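Local structure of 3-ketosteroid-delta4-5alpha-dehydrogenase (Rhodococcus jostii, 4AT2) at residues A[51-65]-A[495-507]. The protein catalyses the FAD-dependent dehydrogenation of 3-ketosteroids, introducing the delta-4 double bond into 5alpha-steroids during steroid catabolism. Residues are numbered along the deposited sequence; the frame is centred on the assembly and turned at random. Where two conformers were deposited one is given.
Sequences IAGVAASIEAARAGA and GSFYGRRAGISAA. With FAD (flavin-adenine dinucleotide), chain D.
Glu59 and Arg500 form the salt bridge between helices 51-62 and 495-507. Arg500 grips one carboxylate oxygen side-on with two nitrogens. Arg500 NE donates to the anti lone pair of Glu59 OE2 at 2.8 Å, in a nearly straight bond (163°). Arg500 NH2 reaches the same Glu59 OE2 at 3.2 Å, more bent. The carboxylate and guanidinium planes are nearly coplanar. Water 1 donates to Glu59 OE2 and accepts from Arg500 NH2. Arg500 NH1 forms a salt bridge with Glu134 OE1 and a hydrogen bond with His135 ND1. The bend at chi2 (-75°) lays Glu59 CG against Arg500 O and CA, with CB and CD beside Ile504 CG1. With an alanine here instead of Glu59, Arg500 NE would probably lose its acceptor, NH2 one of its acceptors, and a gap would open beside Ile504. Helix 51-62 follows the first strand of the Rossmann-type FAD-binding fold, and Gly53 fits the last glycine of its GxGxxG pattern. At the N-terminal end of helix 51-62, Ala52 N donates to FAD O2P at 3.3 Å, almost straight. The helices cross at -38°, with axes 6.7 Å apart. Gly499 and Gly503 permit this, since a CB on either would clash with a carbonyl of helix 51-62. CA-H...O contacts line the seam, among them Ala56 CA to Gly499 O at 3.1 Å. Ser496 packs its CB on Ile51 CG1, while its OG bonds to Leu492 O and His135 NE2.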
ATOM      1  N   ILE A  51      15.423  13.204 -16.236  1.00  9.71           N
ATOM      2  CA  ILE A  51      16.548  12.260 -16.255  1.00  9.96           C
ATOM      3  C   ILE A  51      16.304  11.044 -17.145  1.00  9.76           C
ATOM      4  O   ILE A  51      17.180  10.655 -17.924  1.00 10.05           O
ATOM      5  CB  ILE A  51      17.005  11.823 -14.830  1.00 10.00           C
ATOM      6  CG1 ILE A  51      18.256  10.945 -14.915  1.00 10.15           C
ATOM      7  CG2 ILE A  51      15.908  11.079 -14.081  1.00  9.91           C
ATOM      8  CD1 ILE A  51      19.417  11.649 -15.602  1.00 10.63           C
ATOM      9  N   ALA A  52      15.115  10.451 -17.035  1.00  9.49           N
ATOM     10  CA  ALA A  52      14.796   9.257 -17.804  1.00  9.31           C
ATOM     11  C   ALA A  52      14.777   9.603 -19.285  1.00  9.41           C
ATOM     12  O   ALA A  52      15.314   8.866 -20.109  1.00  9.36           O
ATOM     13  CB  ALA A  52      13.454   8.696 -17.385  1.00  9.17           C
ATOM     14  N   GLY A  53      14.166  10.740 -19.603  1.00  9.44           N
ATOM     15  CA  GLY A  53      14.042  11.169 -20.992  1.00  9.74           C
ATOM     16  C   GLY A  53      15.372  11.453 -21.655  1.00 10.00           C
ATOM     17  O   GLY A  53      15.615  10.998 -22.781  1.00 10.07           O
ATOM     18  N   VAL A  54      16.249  12.185 -20.965  1.00 10.05           N
ATOM     19  CA  VAL A  54      17.537  12.542 -21.583  1.00 10.20           C
ATOM     20  C   VAL A  54      18.410  11.297 -21.784  1.00 10.19           C
ATOM     21  O   VAL A  54      19.042  11.149 -22.837  1.00 10.26           O
ATOM     22  CB  VAL A  54      18.265  13.696 -20.858  1.00 10.38           C
ATOM     23  CG1 VAL A  54      18.801  13.260 -19.499  1.00 10.51           C
ATOM     24  CG2 VAL A  54      19.369  14.272 -21.748  1.00 10.69           C
ATOM     25  N   ALA A  55      18.392  10.379 -20.813  1.00 10.01           N
ATOM     26  CA  ALA A  55      19.153   9.135 -20.924  1.00 10.20           C
ATOM     27  C   ALA A  55      18.664   8.288 -22.094  1.00 10.26           C
ATOM     28  O   ALA A  55      19.480   7.729 -22.848  1.00 10.58           O
ATOM     29  CB  ALA A  55      19.099   8.338 -19.619  1.00 10.01           C
ATOM     30  N   ALA A  56      17.340   8.209 -22.255  1.00 10.18           N
ATOM     31  CA  ALA A  56      16.735   7.488 -23.378  1.00 10.30           C
ATOM     32  C   ALA A  56      17.158   8.124 -24.692  1.00 10.59           C
ATOM     33  O   ALA A  56      17.507   7.422 -25.643  1.00 10.94           O
ATOM     34  CB  ALA A  56      15.218   7.471 -23.266  1.00 10.10           C
ATOM     35  N   SER A  57      17.136   9.454 -24.735  1.00 10.65           N
ATOM     36  CA  SER A  57      17.461  10.174 -25.971  0.50 10.94           C
ATOM     37  C   SER A  57      18.906   9.936 -26.399  1.00 11.29           C
ATOM     38  O   SER A  57      19.176   9.765 -27.589  1.00 11.60           O
ATOM     39  CB  SER A  57      17.152  11.675 -25.858  0.50 10.90           C
ATOM     40  OG  SER A  57      18.178  12.376 -25.180  0.50 10.71           O
ATOM     41  N   ILE A  58      19.821   9.891 -25.422  1.00 11.37           N
ATOM     42  CA  ILE A  58      21.237   9.662 -25.723  1.00 11.70           C
ATOM     43  C   ILE A  58      21.435   8.295 -26.359  1.00 11.90           C
ATOM     44  O   ILE A  58      22.083   8.181 -27.407  1.00 12.25           O
ATOM     45  CB  ILE A  58      22.127   9.828 -24.471  1.00 11.59           C
ATOM     46  CG1 ILE A  58      22.166  11.302 -24.070  1.00 11.63           C
ATOM     47  CG2 ILE A  58      23.539   9.295 -24.711  1.00 11.87           C
ATOM     48  CD1 ILE A  58      22.678  11.535 -22.657  1.00 11.52           C
ATOM     49  N   GLU A  59      20.861   7.262 -25.743  1.00 11.82           N
ATOM     50  CA  GLU A  59      21.032   5.914 -26.269  1.00 12.19           C
ATOM     51  C   GLU A  59      20.365   5.768 -27.631  1.00 12.36           C
ATOM     52  O   GLU A  59      20.941   5.167 -28.535  1.00 12.76           O
ATOM     53  CB  GLU A  59      20.522   4.848 -25.294  1.00 11.93           C
ATOM     54  CG  GLU A  59      21.376   4.704 -24.035  1.00 12.18           C
ATOM     55  CD  GLU A  59      22.697   3.973 -24.253  1.00 12.64           C
ATOM     56  OE1 GLU A  59      23.133   3.800 -25.410  1.00 13.28           O
ATOM     57  OE2 GLU A  59      23.329   3.567 -23.258  1.00 12.87           O
ATOM     58  N   ALA A  60      19.170   6.335 -27.786  1.00 12.27           N
ATOM     59  CA  ALA A  60      18.453   6.188 -29.052  1.00 12.50           C
ATOM     60  C   ALA A  60      19.226   6.878 -30.186  1.00 13.00           C
ATOM     61  O   ALA A  60      19.333   6.334 -31.289  1.00 13.36           O
ATOM     62  CB  ALA A  60      17.033   6.733 -28.942  1.00 12.26           C
ATOM     63  N   ALA A  61      19.777   8.057 -29.902  1.00 13.17           N
ATOM     64  CA  ALA A  61      20.546   8.806 -30.891  1.00 13.95           C
ATOM     65  C   ALA A  61      21.862   8.098 -31.237  1.00 14.58           C
ATOM     66  O   ALA A  61      22.256   8.048 -32.406  1.00 15.32           O
ATOM     67  CB  ALA A  61      20.805  10.221 -30.407  1.00 13.84           C
ATOM     68  N   ARG A  62      22.536   7.556 -30.229  1.00 14.86           N
ATOM     69  CA  ARG A  62      23.760   6.778 -30.469  1.00 15.39           C
ATOM     70  C   ARG A  62      23.490   5.537 -31.318  1.00 15.94           C
ATOM     71  O   ARG A  62      24.353   5.105 -32.085  1.00 16.73           O
ATOM     72  CB  ARG A  62      24.437   6.384 -29.157  1.00 15.28           C
ATOM     73  CG  ARG A  62      25.191   7.532 -28.519  1.00 15.31           C
ATOM     74  CD  ARG A  62      25.801   7.142 -27.187  1.00 15.33           C
ATOM     75  NE  ARG A  62      26.559   8.250 -26.606  1.00 15.49           N
ATOM     76  CZ  ARG A  62      27.039   8.262 -25.364  1.00 15.69           C
ATOM     77  NH1 ARG A  62      26.846   7.227 -24.552  1.00 15.57           N
ATOM     78  NH2 ARG A  62      27.721   9.312 -24.931  1.00 16.02           N
ATOM     79  N   ALA A  63      22.284   4.987 -31.191  1.00 16.11           N
ATOM     80  CA  ALA A  63      21.868   3.822 -31.961  1.00 16.57           C
ATOM     81  C   ALA A  63      21.531   4.183 -33.409  1.00 17.03           C
ATOM     82  O   ALA A  63      21.246   3.298 -34.213  1.00 18.04           O
ATOM     83  CB  ALA A  63      20.684   3.143 -31.292  1.00 16.51           C
ATOM     84  N   GLY A  64      21.546   5.476 -33.727  1.00 16.80           N
ATOM     85  CA  GLY A  64      21.267   5.951 -35.087  1.00 16.97           C
ATOM     86  C   GLY A  64      19.842   6.412 -35.356  1.00 16.76           C
ATOM     87  O   GLY A  64      19.515   6.788 -36.489  1.00 17.05           O
ATOM     88  N   ALA A  65      18.996   6.405 -34.326  1.00 16.16           N
ATOM     89  CA  ALA A  65      17.591   6.823 -34.469  1.00 15.68           C
ATOM     90  C   ALA A  65      17.437   8.335 -34.509  1.00 15.48           C
ATOM     91  O   ALA A  65      18.224   9.069 -33.910  1.00 15.61           O
ATOM     92  CB  ALA A  65      16.744   6.248 -33.335  1.00 15.33           C
ATOM     93  N   GLY A 495      16.079   5.975 -12.919  1.00  8.73           N
ATOM     94  CA  GLY A 495      15.592   6.791 -14.037  1.00  8.63           C
ATOM     95  C   GLY A 495      16.639   6.881 -15.136  1.00  8.76           C
ATOM     96  O   GLY A 495      16.335   6.699 -16.317  1.00  8.79           O
ATOM     97  N   SER A 496      17.890   7.140 -14.758  1.00  8.70           N
ATOM     98  CA  SER A 496      18.957   7.194 -15.775  1.00  8.94           C
ATOM     99  C   SER A 496      19.296   5.803 -16.320  1.00  9.03           C
ATOM    100  O   SER A 496      19.475   5.641 -17.529  1.00  8.99           O
ATOM    101  CB  SER A 496      20.209   7.892 -15.245  1.00  9.04           C
ATOM    102  OG  SER A 496      20.713   7.237 -14.087  1.00  8.93           O
ATOM    103  N   PHE A 497      19.357   4.803 -15.439  1.00  8.87           N
ATOM    104  CA  PHE A 497      19.724   3.441 -15.851  1.00  8.99           C
ATOM    105  C   PHE A 497      18.673   2.868 -16.809  1.00  8.94           C
ATOM    106  O   PHE A 497      19.006   2.351 -17.893  1.00  9.27           O
ATOM    107  CB  PHE A 497      19.855   2.550 -14.599  1.00  9.04           C
ATOM    108  CG  PHE A 497      20.408   1.174 -14.870  1.00  9.28           C
ATOM    109  CD1 PHE A 497      19.598   0.158 -15.385  1.00  9.34           C
ATOM    110  CD2 PHE A 497      21.733   0.877 -14.554  1.00  9.60           C
ATOM    111  CE1 PHE A 497      20.115  -1.114 -15.625  1.00  9.58           C
ATOM    112  CE2 PHE A 497      22.251  -0.395 -14.777  1.00  9.95           C
ATOM    113  CZ  PHE A 497      21.446  -1.391 -15.319  1.00 10.04           C
ATOM    114  N   TYR A 498      17.407   2.944 -16.405  1.00  8.71           N
ATOM    115  CA  TYR A 498      16.313   2.389 -17.232  1.00  8.76           C
ATOM    116  C   TYR A 498      15.871   3.319 -18.361  1.00  8.82           C
ATOM    117  O   TYR A 498      15.301   2.858 -19.352  1.00  8.96           O
ATOM    118  CB  TYR A 498      15.157   1.821 -16.375  1.00  8.55           C
ATOM    119  CG  TYR A 498      15.665   0.578 -15.682  1.00  8.71           C
ATOM    120  CD1 TYR A 498      16.001  -0.547 -16.426  1.00  9.04           C
ATOM    121  CD2 TYR A 498      15.912   0.569 -14.311  1.00  8.62           C
ATOM    122  CE1 TYR A 498      16.531  -1.679 -15.827  1.00  9.07           C
ATOM    123  CE2 TYR A 498      16.447  -0.548 -13.696  1.00  8.87           C
ATOM    124  CZ  TYR A 498      16.747  -1.668 -14.457  1.00  8.97           C
ATOM    125  OH  TYR A 498      17.294  -2.771 -13.848  1.00  9.25           O
ATOM    126  N   GLY A 499      16.191   4.606 -18.231  1.00  8.72           N
ATOM    127  CA  GLY A 499      16.083   5.549 -19.356  1.00  8.87           C
ATOM    128  C   GLY A 499      16.970   5.080 -20.500  1.00  9.18           C
ATOM    129  O   GLY A 499      16.513   4.957 -21.636  1.00  9.20           O
ATOM    130  N   ARG A 500      18.235   4.786 -20.198  1.00  9.30           N
ATOM    131  CA  ARG A 500      19.134   4.191 -21.201  1.00  9.67           C
ATOM    132  C   ARG A 500      18.509   2.977 -21.889  1.00  9.71           C
ATOM    133  O   ARG A 500      18.481   2.889 -23.125  1.00  9.91           O
ATOM    134  CB  ARG A 500      20.471   3.790 -20.564  1.00  9.79           C
ATOM    135  CG  ARG A 500      21.375   4.966 -20.214  1.00 10.01           C
ATOM    136  CD  ARG A 500      22.648   4.461 -19.540  1.00 10.24           C
ATOM    137  NE  ARG A 500      23.423   3.603 -20.440  1.00 10.70           N
ATOM    138  CZ  ARG A 500      24.389   2.777 -20.046  1.00 10.95           C
ATOM    139  NH1 ARG A 500      24.723   2.686 -18.762  1.00 10.92           N
ATOM    140  NH2 ARG A 500      25.026   2.040 -20.946  1.00 11.44           N
ATOM    141  N   ARG A 501      17.996   2.051 -21.085  1.00  9.60           N
ATOM    142  CA  ARG A 501      17.415   0.814 -21.599  1.00  9.83           C
ATOM    143  C   ARG A 501      16.214   1.123 -22.508  1.00  9.77           C
ATOM    144  O   ARG A 501      16.033   0.475 -23.540  1.00 10.09           O
ATOM    145  CB  ARG A 501      16.999  -0.117 -20.455  1.00  9.87           C
ATOM    146  CG  ARG A 501      18.174  -0.716 -19.685  1.00 10.00           C
ATOM    147  CD  ARG A 501      18.859  -1.848 -20.460  1.00 10.50           C
ATOM    148  NE  ARG A 501      20.016  -2.357 -19.715  1.00 10.75           N
ATOM    149  CZ  ARG A 501      19.949  -3.235 -18.712  1.00 10.92           C
ATOM    150  NH1 ARG A 501      18.783  -3.747 -18.337  1.00 10.84           N
ATOM    151  NH2 ARG A 501      21.062  -3.615 -18.092  1.00 11.18           N
ATOM    152  N   ALA A 502      15.413   2.124 -22.131  1.00  9.57           N
ATOM    153  CA  ALA A 502      14.244   2.482 -22.940  1.00  9.67           C
ATOM    154  C   ALA A 502      14.689   3.017 -24.293  1.00 10.02           C
ATOM    155  O   ALA A 502      14.065   2.714 -25.315  1.00 10.36           O
ATOM    156  CB  ALA A 502      13.379   3.519 -22.233  1.00  9.38           C
ATOM    157  N   GLY A 503      15.748   3.829 -24.305  1.00 10.13           N
ATOM    158  CA  GLY A 503      16.244   4.397 -25.572  1.00 10.55           C
ATOM    159  C   GLY A 503      16.812   3.322 -26.487  1.00 11.08           C
ATOM    160  O   GLY A 503      16.586   3.334 -27.694  1.00 11.28           O
ATOM    161  N   ILE A 504      17.560   2.390 -25.907  1.00 11.17           N
ATOM    162  CA  ILE A 504      18.087   1.257 -26.669  1.00 11.77           C
ATOM    163  C   ILE A 504      16.948   0.431 -27.306  1.00 12.17           C
ATOM    164  O   ILE A 504      16.988   0.115 -28.509  1.00 12.73           O
ATOM    165  CB  ILE A 504      18.966   0.358 -25.767  1.00 11.90           C
ATOM    166  CG1 ILE A 504      20.216   1.117 -25.294  1.00 12.00           C
ATOM    167  CG2 ILE A 504      19.334  -0.946 -26.468  1.00 12.10           C
ATOM    168  CD1 ILE A 504      20.952   0.411 -24.165  1.00 12.31           C
ATOM    169  N   SER A 505      15.938   0.100 -26.500  1.00 12.10           N
ATOM    170  CA  SER A 505      14.835  -0.746 -26.950  1.00 12.35           C
ATOM    171  C   SER A 505      13.978  -0.029 -27.978  1.00 12.76           C
ATOM    172  O   SER A 505      13.573  -0.620 -28.982  1.00 13.76           O
ATOM    173  CB  SER A 505      13.970  -1.190 -25.771  1.00 12.07           C
ATOM    174  OG  SER A 505      14.727  -1.950 -24.850  1.00 11.94           O
ATOM    175  N   ALA A 506      13.713   1.250 -27.731  1.00 12.75           N
ATOM    176  CA  ALA A 506      12.887   2.049 -28.639  1.00 13.20           C
ATOM    177  C   ALA A 506      13.520   2.229 -30.019  1.00 14.27           C
ATOM    178  O   ALA A 506      12.793   2.290 -31.020  1.00 14.65           O
ATOM    179  CB  ALA A 506      12.569   3.405 -28.027  1.00 12.63           C
ATOM    180  N   ALA A 507      14.849   2.326 -30.062  1.00 14.89           N
ATOM    181  CA  ALA A 507      15.578   2.558 -31.314  1.00 16.61           C
ATOM    182  C   ALA A 507      15.676   1.326 -32.218  1.00 18.36           C
ATOM    183  O   ALA A 507      15.985   1.456 -33.396  1.00 18.68           O
ATOM    184  CB  ALA A 507      16.967   3.118 -31.031  1.00 16.23           C
TER
HETATM  185  PA  FAD D1492      11.409  14.557 -14.171  1.00 11.69           P
HETATM  186  O1A FAD D1492      12.864  14.734 -13.977  1.00 12.46           O
HETATM  187  O2A FAD D1492      10.483  15.395 -13.395  1.00 12.25           O
HETATM  188  O5B FAD D1492      11.096  14.751 -15.730  1.00 11.43           O
HETATM  189  C5B FAD D1492       9.769  14.583 -16.240  1.00 11.28           C
HETATM  190  C4B FAD D1492       9.530  15.636 -17.335  1.00 11.54           C
HETATM  191  O4B FAD D1492       8.249  15.300 -17.910  1.00 11.14           O
HETATM  192  C3B FAD D1492       9.385  17.029 -16.707  1.00 11.63           C
HETATM  193  O3B FAD D1492      10.275  17.951 -17.385  1.00 11.90           O
HETATM  194  C2B FAD D1492       7.909  17.378 -16.923  1.00 11.69           C
HETATM  195  O2B FAD D1492       7.746  18.804 -17.146  1.00 11.83           O
HETATM  196  C1B FAD D1492       7.572  16.569 -18.174  1.00 11.54           C
HETATM  197  N9A FAD D1492       6.133  16.265 -18.326  1.00 11.47           N
HETATM  198  C8A FAD D1492       5.216  16.034 -17.378  1.00 11.66           C
HETATM  199  N7A FAD D1492       4.052  15.791 -17.976  1.00 11.94           N
HETATM  200  C5A FAD D1492       4.239  15.857 -19.309  1.00 11.90           C
HETATM  201  C6A FAD D1492       3.427  15.702 -20.384  1.00 12.02           C
HETATM  202  N6A FAD D1492       2.142  15.408 -20.188  1.00 12.56           N
HETATM  203  N1A FAD D1492       3.884  15.834 -21.641  1.00 11.69           N
HETATM  204  C2A FAD D1492       5.220  16.125 -21.869  1.00 11.81           C
HETATM  205  N3A FAD D1492       6.046  16.286 -20.760  1.00 11.61           N
HETATM  206  C4A FAD D1492       5.530  16.149 -19.510  1.00 11.62           C
HETATM  207  N1  FAD D1492      15.870  11.489  -6.237  1.00 11.05           N
HETATM  208  C2  FAD D1492      17.137  10.936  -6.268  1.00 11.17           C
HETATM  209  O2  FAD D1492      17.287   9.812  -6.727  1.00 10.82           O
HETATM  210  N3  FAD D1492      18.236  11.659  -5.781  1.00 11.25           N
HETATM  211  C4  FAD D1492      18.053  12.927  -5.225  1.00 11.44           C
HETATM  212  O4  FAD D1492      19.041  13.528  -4.793  1.00 11.60           O
HETATM  213  C4X FAD D1492      16.769  13.483  -5.189  1.00 11.51           C
HETATM  214  N5  FAD D1492      16.551  14.702  -4.637  1.00 12.24           N
HETATM  215  C5X FAD D1492      15.288  15.108  -4.405  1.00 12.29           C
HETATM  216  C6  FAD D1492      15.045  16.235  -3.612  1.00 12.47           C
HETATM  217  C7  FAD D1492      13.740  16.675  -3.378  1.00 12.80           C
HETATM  218  C7M FAD D1492      13.555  17.817  -2.572  1.00 13.33           C
HETATM  219  C8  FAD D1492      12.652  15.972  -3.937  1.00 12.79           C
HETATM  220  C8M FAD D1492      11.311  16.365  -3.748  1.00 12.48           C
HETATM  221  C9  FAD D1492      12.899  14.855  -4.738  1.00 12.40           C
HETATM  222  C9A FAD D1492      14.211  14.405  -4.955  1.00 12.12           C
HETATM  223  N10 FAD D1492      14.456  13.302  -5.703  1.00 11.50           N
HETATM  224  C10 FAD D1492      15.684  12.765  -5.695  1.00 11.42           C
HETATM  225  C1' FAD D1492      13.437  12.697  -6.600  1.00 11.20           C
HETATM  226  C2' FAD D1492      13.788  13.002  -8.064  1.00 11.14           C
HETATM  227  O2' FAD D1492      13.965  14.418  -8.149  1.00 11.97           O
HETATM  228  C3' FAD D1492      12.657  12.563  -9.008  1.00 10.51           C
HETATM  229  O3' FAD D1492      12.008  11.364  -8.550  1.00 10.13           O
HETATM  230  C4' FAD D1492      13.221  12.342 -10.421  1.00 10.67           C
HETATM  231  O4' FAD D1492      13.861  13.556 -10.843  1.00 10.46           O
HETATM  232  C5' FAD D1492      12.100  11.991 -11.402  1.00 10.44           C
HETATM  233  O5' FAD D1492      12.691  11.713 -12.686  1.00 10.70           O
HETATM  234  P   FAD D1492      11.762  11.633 -14.001  1.00 10.90           P
HETATM  235  O1P FAD D1492      10.738  10.595 -13.842  1.00 10.00           O
HETATM  236  O2P FAD D1492      12.676  11.613 -15.191  1.00 10.09           O
HETATM  237  O3P FAD D1492      10.915  13.022 -13.891  1.00 11.06           O
HETATM  238  O   HOH W   1      24.886   1.460 -23.963  1.00 21.06           O